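Local coordinates for protein putative phosphatase/phosphodiesterase MPN_349 (PDB 1T71) that probably hydrolyses phosphate ester bonds, perhaps as a 2',3'-cyclic-nucleotide 3'-phosphodiesterase, using a pair of bound iron ions, at residues I8-V13 and A241-V246; Y66-N71 and I154-A159; V90-L95 and N122-S127; F180-H185 and T202-C207. All coordinates share one frame; numbering follows the deposited sequence.

Overall arrangement
The four contacts illustrate how a two-sheet metallophosphoesterase sandwich converges on a two-metal site. Contact 1 joins neighbouring strands within one sheet, whereas contact 2 spans the gap between the two sheets. Contact 3 ties the loop leaving an edge strand of the first sheet to the second sheet, and contact 4 joins the loop after strand 178-182 to the one after strand 199-201. Contacts 1, 2 and 4 are buried centrally and carry iron ligands; contact 3, about 12 Å from the chain centre, is also mostly buried, with its end at T126 exposed. Backbone pairing and leucines dominate contact 1, a buried carboxylate and an imidazole contact 2, apolar packing contact 3, and an aspartate with bridging waters contact 4.

Contact 1 of 4, residues I8-V13 and A241-V246; sequences IFLGDV and AQLNGV. With FE (Fe (III) ion), chain B.
In the calcineurin-like metallophosphoesterase fold, the first iron-binding aspartate follows just after a central strand, and here strand 8-10 is braced by the antiparallel strand 241-246 shortly before D12. L10 and L243 meet obliquely on one face of the sheet, CD1 of L10 lying 3.7 Å from CD2 of L243. Their first torsions differ: CG of L10 is anti to its carbonyl carbon (chi1 -54°), while that of L243 is anti to its backbone N (chi1 174°), which brings the tip of L243 back toward its partner. The other branch of L10, CD2, settles 4.0 Å from CA of G245, where the backbone carries no side chain. Helix 15-23 covers both leucines. F9 and V246 occupy the opposite face, but the F9 ring, with CG anti to the backbone N, leans away from V246 and meets F180 of the second sheet edge-to-face.

In the backbone, F9 and V246 form a hydrogen-bonded pair, with N of F9 2.7 Å from O of V246 and the return bond equally short. The chain then turns out of the strand, and OD2 of D12 binds one iron at 2.2 Å, the same ion that E43 and N44 hold. Closest to that turn, the N-H of G11 points almost straight (177°) at O of N244, 3.0 Å away and in the plane of that carbonyl.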
loop_
_atom_site.group_PDB
_atom_site.type_symbol
_atom_site.label_atom_id
_atom_site.label_comp_id
_atom_site.label_asym_id
_atom_site.label_seq_id
_atom_site.Cartn_x
_atom_site.Cartn_y
_atom_site.Cartn_z
ATOM N N ILE A 8 -11.032 -1.661 -4.919
ATOM C CA ILE A 8 -9.870 -2.451 -5.309
ATOM C C ILE A 8 -8.678 -1.744 -4.672
ATOM O O ILE A 8 -8.446 -0.562 -4.933
ATOM C CB ILE A 8 -9.655 -2.487 -6.840
ATOM C CG1 ILE A 8 -10.603 -3.500 -7.482
ATOM C CG2 ILE A 8 -8.198 -2.860 -7.151
ATOM C CD1 ILE A 8 -10.457 -3.597 -9.003
ATOM N N PHE A 9 -7.943 -2.454 -3.820
ATOM C CA PHE A 9 -6.771 -1.885 -3.160
ATOM C C PHE A 9 -5.526 -2.662 -3.596
ATOM O O PHE A 9 -5.448 -3.875 -3.404
ATOM C CB PHE A 9 -6.929 -1.954 -1.635
ATOM C CG PHE A 9 -5.803 -1.300 -0.883
ATOM C CD1 PHE A 9 -4.551 -1.898 -0.817
ATOM C CD2 PHE A 9 -5.980 -0.051 -0.295
ATOM C CE1 PHE A 9 -3.481 -1.258 -0.178
ATOM C CE2 PHE A 9 -4.923 0.596 0.342
ATOM C CZ PHE A 9 -3.670 -0.007 0.399
ATOM N N LEU A 10 -4.558 -1.961 -4.183
ATOM C CA LEU A 10 -3.326 -2.598 -4.652
ATOM C C LEU A 10 -2.144 -2.247 -3.753
ATOM O O LEU A 10 -2.021 -1.108 -3.291
ATOM C CB LEU A 10 -3.020 -2.168 -6.093
ATOM C CG LEU A 10 -4.126 -2.379 -7.137
ATOM C CD1 LEU A 10 -3.555 -2.165 -8.535
ATOM C CD2 LEU A 10 -4.695 -3.776 -7.026
ATOM N N GLY A 11 -1.277 -3.230 -3.520
ATOM C CA GLY A 11 -0.117 -3.031 -2.664
ATOM C C GLY A 11 1.017 -2.242 -3.297
ATOM O O GLY A 11 0.989 -1.933 -4.487
ATOM N N ASP A 12 2.022 -1.930 -2.482
ATOM C CA ASP A 12 3.195 -1.155 -2.879
ATOM C C ASP A 12 3.585 -1.230 -4.345
ATOM O O ASP A 12 4.026 -2.277 -4.823
ATOM C CB ASP A 12 4.412 -1.568 -2.037
ATOM C CG ASP A 12 4.199 -1.350 -0.552
ATOM O OD1 ASP A 12 3.124 -1.749 -0.038
ATOM O OD2 ASP A 12 5.108 -0.793 0.102
ATOM N N VAL A 13 3.438 -0.105 -5.046
ATOM C CA VAL A 13 3.814 -0.011 -6.457
ATOM C C VAL A 13 5.333 0.127 -6.464
ATOM O O VAL A 13 5.876 1.032 -5.837
ATOM C CB VAL A 13 3.195 1.229 -7.131
ATOM C CG1 VAL A 13 3.702 1.350 -8.554
ATOM C CG2 VAL A 13 1.687 1.120 -7.128
ATOM N N ALA A 241 7.222 -9.580 -13.312
ATOM C CA ALA A 241 6.338 -8.690 -12.570
ATOM C C ALA A 241 5.223 -9.403 -11.829
ATOM O O ALA A 241 4.843 -10.525 -12.167
ATOM C CB ALA A 241 5.735 -7.658 -13.515
ATOM N N GLN A 242 4.692 -8.730 -10.817
ATOM C CA GLN A 242 3.595 -9.276 -10.038
ATOM C C GLN A 242 2.675 -8.156 -9.595
ATOM O O GLN A 242 3.113 -7.024 -9.357
ATOM C CB GLN A 242 4.117 -10.044 -8.812
ATOM C CG GLN A 242 4.930 -9.206 -7.828
ATOM C CD GLN A 242 5.454 -10.019 -6.660
ATOM O OE1 GLN A 242 4.681 -10.587 -5.886
ATOM N NE2 GLN A 242 6.772 -10.085 -6.526
ATOM N N LEU A 243 1.395 -8.482 -9.504
ATOM C CA LEU A 243 0.370 -7.546 -9.083
ATOM C C LEU A 243 -0.359 -8.216 -7.928
ATOM O O LEU A 243 -0.812 -9.353 -8.056
ATOM C CB LEU A 243 -0.600 -7.284 -10.240
ATOM C CG LEU A 243 -1.865 -6.438 -10.047
ATOM C CD1 LEU A 243 -2.800 -7.081 -9.045
ATOM C CD2 LEU A 243 -1.482 -5.059 -9.599
ATOM N N ASN A 244 -0.468 -7.513 -6.805
ATOM C CA ASN A 244 -1.142 -8.046 -5.633
ATOM C C ASN A 244 -2.084 -7.009 -5.043
ATOM O O ASN A 244 -1.723 -5.842 -4.872
ATOM C CB ASN A 244 -0.110 -8.468 -4.591
ATOM C CG ASN A 244 0.703 -9.664 -5.037
ATOM O OD1 ASN A 244 0.260 -10.806 -4.915
ATOM N ND2 ASN A 244 1.893 -9.410 -5.575
ATOM N N GLY A 245 -3.302 -7.432 -4.735
ATOM C CA GLY A 245 -4.258 -6.500 -4.182
ATOM C C GLY A 245 -5.430 -7.177 -3.516
ATOM O O GLY A 245 -5.462 -8.402 -3.351
ATOM N N VAL A 246 -6.396 -6.364 -3.123
ATOM C CA VAL A 246 -7.588 -6.859 -2.472
ATOM C C VAL A 246 -8.832 -6.175 -3.016
ATOM O O VAL A 246 -8.872 -4.944 -3.150
ATOM C CB VAL A 246 -7.540 -6.597 -0.957
ATOM C CG1 VAL A 246 -8.884 -6.949 -0.324
ATOM C CG2 VAL A 246 -6.418 -7.400 -0.326
HETATM FE FE FE B . 7.313 -0.740 0.116
#

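Contact 2 of 4, residues Y66-N71 and I154-A159. With FE (Fe (III) ion), chain C.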
loop_
_atom_site.group_PDB
_atom_site.type_symbol
_atom_site.label_atom_id
_atom_site.label_comp_id
_atom_site.label_asym_id
_atom_site.label_seq_id
_atom_site.Cartn_x
_atom_site.Cartn_y
_atom_site.Cartn_z
ATOM N N TYR A 66 -7.123 6.967 -5.644
ATOM C CA TYR A 66 -6.512 7.465 -4.417
ATOM C C TYR A 66 -5.185 6.767 -4.128
ATOM O O TYR A 66 -4.963 5.630 -4.544
ATOM C CB TYR A 66 -7.487 7.283 -3.256
ATOM C CG TYR A 66 -8.710 8.169 -3.372
ATOM C CD1 TYR A 66 -8.653 9.512 -3.006
ATOM C CD2 TYR A 66 -9.909 7.678 -3.893
ATOM C CE1 TYR A 66 -9.757 10.351 -3.155
ATOM C CE2 TYR A 66 -11.022 8.511 -4.052
ATOM C CZ TYR A 66 -10.935 9.846 -3.680
ATOM O OH TYR A 66 -12.013 10.689 -3.834
ATOM N N ILE A 67 -4.306 7.450 -3.406
ATOM C CA ILE A 67 -2.991 6.908 -3.106
ATOM C C ILE A 67 -2.591 7.000 -1.634
ATOM O O ILE A 67 -2.812 8.026 -0.984
ATOM C CB ILE A 67 -1.924 7.648 -3.943
ATOM C CG1 ILE A 67 -2.051 7.258 -5.416
ATOM C CG2 ILE A 67 -0.539 7.337 -3.431
ATOM C CD1 ILE A 67 -1.049 7.959 -6.318
ATOM N N THR A 68 -2.009 5.920 -1.115
ATOM C CA THR A 68 -1.516 5.890 0.264
ATOM C C THR A 68 -0.004 5.669 0.141
ATOM O O THR A 68 0.458 5.202 -0.906
ATOM C CB THR A 68 -2.166 4.746 1.097
ATOM O OG1 THR A 68 -1.951 3.484 0.457
ATOM C CG2 THR A 68 -3.662 4.985 1.239
ATOM N N MET A 69 0.765 5.994 1.181
ATOM C CA MET A 69 2.218 5.842 1.104
ATOM C C MET A 69 2.854 5.050 2.247
ATOM O O MET A 69 2.236 4.142 2.801
ATOM C CB MET A 69 2.867 7.229 0.993
ATOM C CG MET A 69 2.463 8.020 -0.252
ATOM S SD MET A 69 3.280 7.469 -1.778
ATOM C CE MET A 69 2.190 6.428 -2.349
ATOM N N GLY A 70 4.096 5.389 2.590
ATOM C CA GLY A 70 4.788 4.663 3.644
ATOM C C GLY A 70 6.071 5.294 4.148
ATOM O O GLY A 70 6.135 6.506 4.376
ATOM N N ASN A 71 7.105 4.485 4.326
ATOM C CA ASN A 71 8.355 5.019 4.842
ATOM C C ASN A 71 9.208 5.757 3.822
ATOM O O ASN A 71 10.047 6.563 4.196
ATOM C CB ASN A 71 9.166 3.912 5.532
ATOM C CG ASN A 71 9.338 2.684 4.669
ATOM O OD1 ASN A 71 8.364 2.101 4.201
ATOM N ND2 ASN A 71 10.584 2.277 4.462
ATOM N N ILE A 154 -11.141 3.440 5.680
ATOM C CA ILE A 154 -10.166 2.527 5.087
ATOM C C ILE A 154 -8.776 2.848 5.623
ATOM O O ILE A 154 -8.298 3.976 5.495
ATOM C CB ILE A 154 -10.179 2.656 3.544
ATOM C CG1 ILE A 154 -11.542 2.200 3.007
ATOM C CG2 ILE A 154 -9.056 1.834 2.925
ATOM C CD1 ILE A 154 -11.736 2.435 1.517
ATOM N N VAL A 155 -8.125 1.858 6.224
ATOM C CA VAL A 155 -6.798 2.072 6.795
ATOM C C VAL A 155 -5.672 1.242 6.182
ATOM O O VAL A 155 -5.768 0.019 6.077
ATOM C CB VAL A 155 -6.799 1.790 8.315
ATOM C CG1 VAL A 155 -5.403 2.012 8.888
ATOM C CG2 VAL A 155 -7.817 2.676 9.014
ATOM N N ASP A 156 -4.606 1.925 5.780
ATOM C CA ASP A 156 -3.426 1.265 5.230
ATOM C C ASP A 156 -2.366 1.381 6.326
ATOM O O ASP A 156 -1.810 2.460 6.545
ATOM C CB ASP A 156 -2.946 1.966 3.949
ATOM C CG ASP A 156 -1.607 1.423 3.444
ATOM O OD1 ASP A 156 -1.174 1.780 2.321
ATOM O OD2 ASP A 156 -0.974 0.640 4.178
ATOM N N PHE A 157 -2.113 0.274 7.025
ATOM C CA PHE A 157 -1.131 0.248 8.112
ATOM C C PHE A 157 0.191 -0.258 7.554
ATOM O O PHE A 157 0.360 -1.453 7.311
ATOM C CB PHE A 157 -1.614 -0.674 9.239
ATOM C CG PHE A 157 -0.818 -0.561 10.517
ATOM C CD1 PHE A 157 -0.616 -1.679 11.324
ATOM C CD2 PHE A 157 -0.272 0.658 10.916
ATOM C CE1 PHE A 157 0.126 -1.586 12.510
ATOM C CE2 PHE A 157 0.471 0.765 12.098
ATOM C CZ PHE A 157 0.671 -0.360 12.897
ATOM N N HIS A 158 1.121 0.663 7.347
ATOM C CA HIS A 158 2.427 0.336 6.793
ATOM C C HIS A 158 3.353 -0.087 7.926
ATOM O O HIS A 158 4.003 0.754 8.552
ATOM C CB HIS A 158 2.986 1.564 6.064
ATOM C CG HIS A 158 3.889 1.228 4.925
ATOM N ND1 HIS A 158 5.247 1.460 4.959
ATOM C CD2 HIS A 158 3.634 0.653 3.725
ATOM C CE1 HIS A 158 5.788 1.044 3.828
ATOM N NE2 HIS A 158 4.832 0.550 3.063
ATOM N N ALA A 159 3.413 -1.391 8.183
ATOM C CA ALA A 159 4.230 -1.917 9.275
ATOM C C ALA A 159 5.047 -3.138 8.879
ATOM O O ALA A 159 4.739 -3.824 7.895
ATOM C CB ALA A 159 3.343 -2.247 10.469
HETATM FE FE FE C . 7.840 0.274 3.073
#
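A glycine backbone serves as the cover of an imidazole: CA of G70 sits over the face of the H158 ring, 3.7 Å from its centroid and 20° off the normal, a CH-pi contact made possible by the lack of a side chain on G70. The carbonyl O of M69 lies over the same face, 3.9 Å from CD2 of H158. The two segments belong to different sheets of the metallophosphoesterase sandwich, so side chains bridge what backbone pairing cannot.

Deeper in, T68 and D156 reach across the gap and cross obliquely. CG of D156 is anti to its backbone N (chi1 172°), which extends the carboxylate toward T68, and OG1 of T68 takes the crowded position between N and carbonyl carbon. The hydroxyl donates a short hydrogen bond, 2.6 Å from OG1 of T68 to OD1 of D156, received on the anti lone pair of that oxygen. The same OD1 also accepts from N41, while OD2 of D156 is hydrogen-bonded to T182.

At the metal end of the segment, N71 belongs to the Gly-Asn-His signature of the family. Its CG also takes the crowded position, and OD1 of N71 binds iron at 2.2 Å, joined by E43 and H183. H158 is assigned to this iron too; its ring stands next to the metal, with NE2 hydrogen-bonded to D12. The N71 amide lies near the edge of the H158 ring, their planes 33° apart.

With three hydrogen-bond partners, T68, N41 and T182, the buried carboxylate of D156 is probably ionised and ties them together across the gap.

Contact 3 of 4, residues V90-L95 and N122-S127; sequences VRPLNL and NLLGTS
P92 forms the tight part of this contact, wedged between N122 and L124. CB of P92 packs 3.7 Å from CD1 of L124, whose side chain crosses the proline ring obliquely, while the N122 side chain runs alongside the ring in the same direction. V90 completes this close-packed part, its CG2 3.8 Å from CB of N122. The carbonyl O of N122 is engaged twice: N of L93 donates to it at 2.9 Å, nearly straight (168°) and in the carbonyl plane, and the CA-H of P92 adds a contact. Within this metallophosphoesterase sandwich, V90 stands where the last strand of one sheet gives way to a loop, whereas strand 117-124 belongs to the other sheet; the contact joins the end of one to the edge region of the other near the metal site, with L124 also touching H158.

CD2 of L123 lies 3.9 Å from CB of N94, beside helix 137-145. L95 makes a looser but still buried touch, its CD2 4.4 Å from CD1 of L124. The open side begins at partly exposed L93, whose CB is 4.1 Å from CD2 of L123. From G125 on, the chain makes no contact with 90-95, and exposed T126 uses its backbone N to bond E164.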
loop_
_atom_site.group_PDB
_atom_site.type_symbol
_atom_site.label_atom_id
_atom_site.label_comp_id
_atom_site.label_asym_id
_atom_site.label_seq_id
_atom_site.Cartn_x
_atom_site.Cartn_y
_atom_site.Cartn_z
ATOM N N VAL A 90 -2.649 10.410 0.373
ATOM C CA VAL A 90 -2.515 10.427 1.823
ATOM C C VAL A 90 -1.172 9.837 2.258
ATOM O O VAL A 90 -0.749 8.786 1.770
ATOM C CB VAL A 90 -3.661 9.630 2.512
ATOM C CG1 VAL A 90 -5.014 10.146 2.040
ATOM C CG2 VAL A 90 -3.540 8.153 2.194
ATOM N N ARG A 91 -0.502 10.523 3.176
ATOM C CA ARG A 91 0.778 10.061 3.684
ATOM C C ARG A 91 0.591 9.620 5.130
ATOM O O ARG A 91 -0.492 9.766 5.693
ATOM C CB ARG A 91 1.828 11.179 3.568
ATOM C CG ARG A 91 1.360 12.570 3.970
ATOM C CD ARG A 91 1.175 12.718 5.473
ATOM N NE ARG A 91 0.875 14.103 5.828
ATOM C CZ ARG A 91 0.776 14.563 7.075
ATOM N NH1 ARG A 91 0.952 13.748 8.110
ATOM N NH2 ARG A 91 0.499 15.842 7.288
ATOM N N PRO A 92 1.634 9.062 5.753
ATOM C CA PRO A 92 1.470 8.629 7.147
ATOM C C PRO A 92 1.065 9.779 8.093
ATOM O O PRO A 92 1.751 10.798 8.176
ATOM C CB PRO A 92 2.839 8.040 7.482
ATOM C CG PRO A 92 3.322 7.525 6.135
ATOM C CD PRO A 92 2.950 8.661 5.221
ATOM N N LEU A 93 -0.056 9.601 8.793
ATOM C CA LEU A 93 -0.590 10.597 9.733
ATOM C C LEU A 93 0.267 10.678 10.988
ATOM O O LEU A 93 0.432 11.731 11.601
ATOM C CB LEU A 93 -2.022 10.200 10.129
ATOM C CG LEU A 93 -2.769 11.042 11.169
ATOM C CD1 LEU A 93 -2.977 12.461 10.649
ATOM C CD2 LEU A 93 -4.117 10.394 11.456
ATOM N N ASN A 94 0.787 9.511 11.332
ATOM C CA ASN A 94 1.625 9.191 12.483
ATOM C C ASN A 94 2.960 9.955 12.652
ATOM O O ASN A 94 3.900 9.415 13.243
ATOM C CB ASN A 94 1.907 7.686 12.364
ATOM C CG ASN A 94 2.047 7.022 13.677
ATOM O OD1 ASN A 94 1.319 7.344 14.619
ATOM N ND2 ASN A 94 2.971 6.065 13.765
ATOM N N LEU A 95 3.047 11.196 12.173
ATOM C CA LEU A 95 4.308 11.952 12.232
ATOM C C LEU A 95 4.558 12.897 13.417
ATOM O O LEU A 95 3.706 13.705 13.779
ATOM C CB LEU A 95 4.481 12.735 10.923
ATOM C CG LEU A 95 4.354 11.915 9.630
ATOM C CD1 LEU A 95 4.463 12.838 8.420
ATOM C CD2 LEU A 95 5.428 10.845 9.576
ATOM N N ASN A 122 -3.593 6.574 6.461
ATOM C CA ASN A 122 -2.319 5.886 6.263
ATOM C C ASN A 122 -1.502 6.082 7.541
ATOM O O ASN A 122 -1.415 7.190 8.062
ATOM C CB ASN A 122 -1.606 6.497 5.039
ATOM C CG ASN A 122 -0.257 5.837 4.722
ATOM O OD1 ASN A 122 -0.068 4.624 4.906
ATOM N ND2 ASN A 122 0.677 6.638 4.210
ATOM N N LEU A 123 -0.921 5.004 8.055
ATOM C CA LEU A 123 -0.126 5.079 9.279
ATOM C C LEU A 123 1.149 4.250 9.170
ATOM O O LEU A 123 1.219 3.307 8.380
ATOM C CB LEU A 123 -0.941 4.571 10.468
ATOM C CG LEU A 123 -2.183 5.367 10.880
ATOM C CD1 LEU A 123 -3.206 4.431 11.513
ATOM C CD2 LEU A 123 -1.780 6.472 11.852
ATOM N N LEU A 124 2.150 4.610 9.970
ATOM C CA LEU A 124 3.428 3.897 10.003
ATOM C C LEU A 124 3.530 3.065 11.277
ATOM O O LEU A 124 3.314 3.563 12.386
ATOM C CB LEU A 124 4.600 4.888 9.944
ATOM C CG LEU A 124 5.137 5.276 8.563
ATOM C CD1 LEU A 124 5.983 6.537 8.669
ATOM C CD2 LEU A 124 5.965 4.131 8.001
ATOM N N GLY A 125 3.859 1.792 11.115
ATOM C CA GLY A 125 3.985 0.921 12.267
ATOM C C GLY A 125 5.195 1.304 13.088
ATOM O O GLY A 125 6.187 1.809 12.562
ATOM N N THR A 126 5.122 1.066 14.389
ATOM C CA THR A 126 6.230 1.401 15.264
ATOM C C THR A 126 7.393 0.438 15.024
ATOM O O THR A 126 8.531 0.724 15.391
ATOM C CB THR A 126 5.784 1.336 16.733
ATOM O OG1 THR A 126 6.747 2.005 17.551
ATOM C CG2 THR A 126 5.655 -0.111 17.186
ATOM N N SER A 127 7.096 -0.698 14.391
ATOM C CA SER A 127 8.097 -1.721 14.090
ATOM C C SER A 127 8.931 -1.425 12.838
ATOM O O SER A 127 9.808 -2.205 12.470
ATOM C CB SER A 127 7.421 -3.091 13.930
ATOM O OG SER A 127 6.532 -3.110 12.820
#

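Contact 4 of 4, residues F180-H185 and T202-C207. With FE (Fe (III) ion), chain C.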
loop_
_atom_site.group_PDB
_atom_site.type_symbol
_atom_site.label_atom_id
_atom_site.label_comp_id
_atom_site.label_asym_id
_atom_site.label_seq_id
_atom_site.Cartn_x
_atom_site.Cartn_y
_atom_site.Cartn_z
ATOM N N PHE A 180 -5.730 -2.865 6.225
ATOM C CA PHE A 180 -4.847 -3.541 5.274
ATOM C C PHE A 180 -3.387 -3.241 5.578
ATOM O O PHE A 180 -2.977 -2.076 5.597
ATOM C CB PHE A 180 -5.139 -3.107 3.831
ATOM C CG PHE A 180 -6.500 -3.508 3.318
ATOM C CD1 PHE A 180 -7.142 -4.648 3.798
ATOM C CD2 PHE A 180 -7.112 -2.772 2.304
ATOM C CE1 PHE A 180 -8.373 -5.050 3.274
ATOM C CE2 PHE A 180 -8.344 -3.167 1.772
ATOM C CZ PHE A 180 -8.973 -4.307 2.258
ATOM N N GLY A 181 -2.605 -4.286 5.825
ATOM C CA GLY A 181 -1.193 -4.094 6.095
ATOM C C GLY A 181 -0.385 -4.039 4.803
ATOM O O GLY A 181 -0.740 -4.678 3.811
ATOM N N THR A 182 0.691 -3.259 4.810
ATOM C CA THR A 182 1.584 -3.120 3.657
ATOM C C THR A 182 3.009 -2.967 4.183
ATOM O O THR A 182 3.207 -2.867 5.397
ATOM C CB THR A 182 1.239 -1.866 2.799
ATOM O OG1 THR A 182 1.166 -0.702 3.639
ATOM C CG2 THR A 182 -0.089 -2.054 2.079
ATOM N N HIS A 183 3.985 -2.982 3.269
ATOM C CA HIS A 183 5.415 -2.810 3.580
ATOM C C HIS A 183 6.320 -4.038 3.444
ATOM O O HIS A 183 7.496 -3.878 3.128
ATOM C CB HIS A 183 5.611 -2.190 4.980
ATOM C CG HIS A 183 7.046 -2.021 5.383
ATOM N ND1 HIS A 183 7.880 -1.081 4.813
ATOM C CD2 HIS A 183 7.797 -2.679 6.300
ATOM C CE1 HIS A 183 9.082 -1.168 5.357
ATOM N NE2 HIS A 183 9.059 -2.131 6.261
ATOM N N THR A 184 5.804 -5.252 3.656
ATOM C CA THR A 184 6.728 -6.411 3.513
ATOM C C THR A 184 6.888 -6.933 2.077
ATOM O O THR A 184 7.757 -7.767 1.815
ATOM C CB THR A 184 6.290 -7.584 4.453
ATOM O OG1 THR A 184 5.030 -8.115 4.026
ATOM C CG2 THR A 184 6.165 -7.087 5.899
ATOM N N HIS A 185 6.062 -6.448 1.153
ATOM C CA HIS A 185 6.153 -6.850 -0.259
ATOM C C HIS A 185 5.838 -8.314 -0.565
ATOM O O HIS A 185 6.225 -8.826 -1.619
ATOM C CB HIS A 185 7.550 -6.551 -0.806
ATOM C CG HIS A 185 7.853 -5.094 -0.959
ATOM N ND1 HIS A 185 7.072 -4.103 -0.403
ATOM C CD2 HIS A 185 8.870 -4.459 -1.591
ATOM C CE1 HIS A 185 7.591 -2.926 -0.691
ATOM N NE2 HIS A 185 8.684 -3.112 -1.409
ATOM N N THR A 202 -2.893 -9.263 6.748
ATOM C CA THR A 202 -1.607 -8.885 7.320
ATOM C C THR A 202 -0.770 -8.069 6.342
ATOM O O THR A 202 -0.153 -7.083 6.735
ATOM C CB THR A 202 -0.828 -10.129 7.799
ATOM O OG1 THR A 202 -1.559 -10.748 8.864
ATOM C CG2 THR A 202 0.554 -9.734 8.323
ATOM N N ASP A 203 -0.751 -8.482 5.076
ATOM C CA ASP A 203 -0.022 -7.738 4.050
ATOM C C ASP A 203 -0.614 -7.961 2.657
ATOM O O ASP A 203 -0.769 -9.097 2.205
ATOM C CB ASP A 203 1.473 -8.101 4.046
ATOM C CG ASP A 203 2.334 -6.994 3.445
ATOM O OD1 ASP A 203 2.094 -6.616 2.269
ATOM O OD2 ASP A 203 3.241 -6.490 4.149
ATOM N N VAL A 204 -0.946 -6.865 1.983
ATOM C CA VAL A 204 -1.519 -6.937 0.644
ATOM C C VAL A 204 -0.506 -7.451 -0.378
ATOM O O VAL A 204 -0.855 -8.143 -1.333
ATOM C CB VAL A 204 -2.010 -5.550 0.179
ATOM C CG1 VAL A 204 -2.533 -5.632 -1.261
ATOM C CG2 VAL A 204 -3.092 -5.045 1.116
ATOM N N GLY A 205 0.758 -7.122 -0.171
ATOM C CA GLY A 205 1.770 -7.550 -1.119
ATOM C C GLY A 205 2.259 -6.368 -1.934
ATOM O O GLY A 205 1.938 -5.219 -1.630
ATOM N N MET A 206 3.005 -6.657 -2.990
ATOM C CA MET A 206 3.587 -5.625 -3.839
ATOM C C MET A 206 3.187 -5.715 -5.314
ATOM O O MET A 206 2.832 -6.785 -5.819
ATOM C CB MET A 206 5.118 -5.715 -3.720
ATOM C CG MET A 206 5.924 -4.979 -4.779
ATOM S SD MET A 206 7.713 -5.349 -4.705
ATOM C CE MET A 206 7.718 -7.047 -5.237
ATOM N N CYS A 207 3.219 -4.571 -5.989
ATOM C CA CYS A 207 2.955 -4.506 -7.421
ATOM C C CYS A 207 4.296 -4.025 -7.983
ATOM O O CYS A 207 4.600 -2.833 -7.951
ATOM C CB CYS A 207 1.845 -3.500 -7.740
ATOM S SG CYS A 207 0.179 -3.991 -7.191
HETATM FE FE FE C . 7.840 0.274 3.073
HETATM O O HOH W 1 3.639 -4.691 1.062
HETATM O O HOH W 2 4.239 -9.136 -3.552
#
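D203 gathers most of the polar partners here, both of its carboxylate oxygens being used. Its CG is anti to the backbone N (chi1 -156°), which brings the carboxylate up to the turn that carries the family's metal-binding histidines. OD2 accepts two bonds from T184: the backbone N approaches on the syn lone pair at 2.9 Å, while the hydroxyl OG1 of T184 donates from well above the carboxylate plane, a very short 2.4 Å from OD2 of D203. On the other side, OD1 of D203 takes the backbone N of G205 on its anti lone pair at 2.8 Å, closing an Asx turn.

OD1 also accepts a hydrogen bond from a water that itself accepts twice, lying 2.8 Å from N of H183 and 3.0 Å from N of H185. A second water joins the ends of the loops, donating to O of H185 and accepting from N of M206. This network would fix the turn that presents ND1 of H183 to one iron at 2.2 Å, while H185 binds the other. M206 backs H185 obliquely, its SD 4.0 Å from the ring centroid.

Further back, N of V204 donates to O of G181 at 2.9 Å, and CG2 of V204 packs on CB of F180. Strand 178-182 lies between strands 152-158 and 199-201, with F180 meeting F248 of the opposing sheet edge-to-face, while the short, weakly bonded strand 206-207 runs parallel to 12-13.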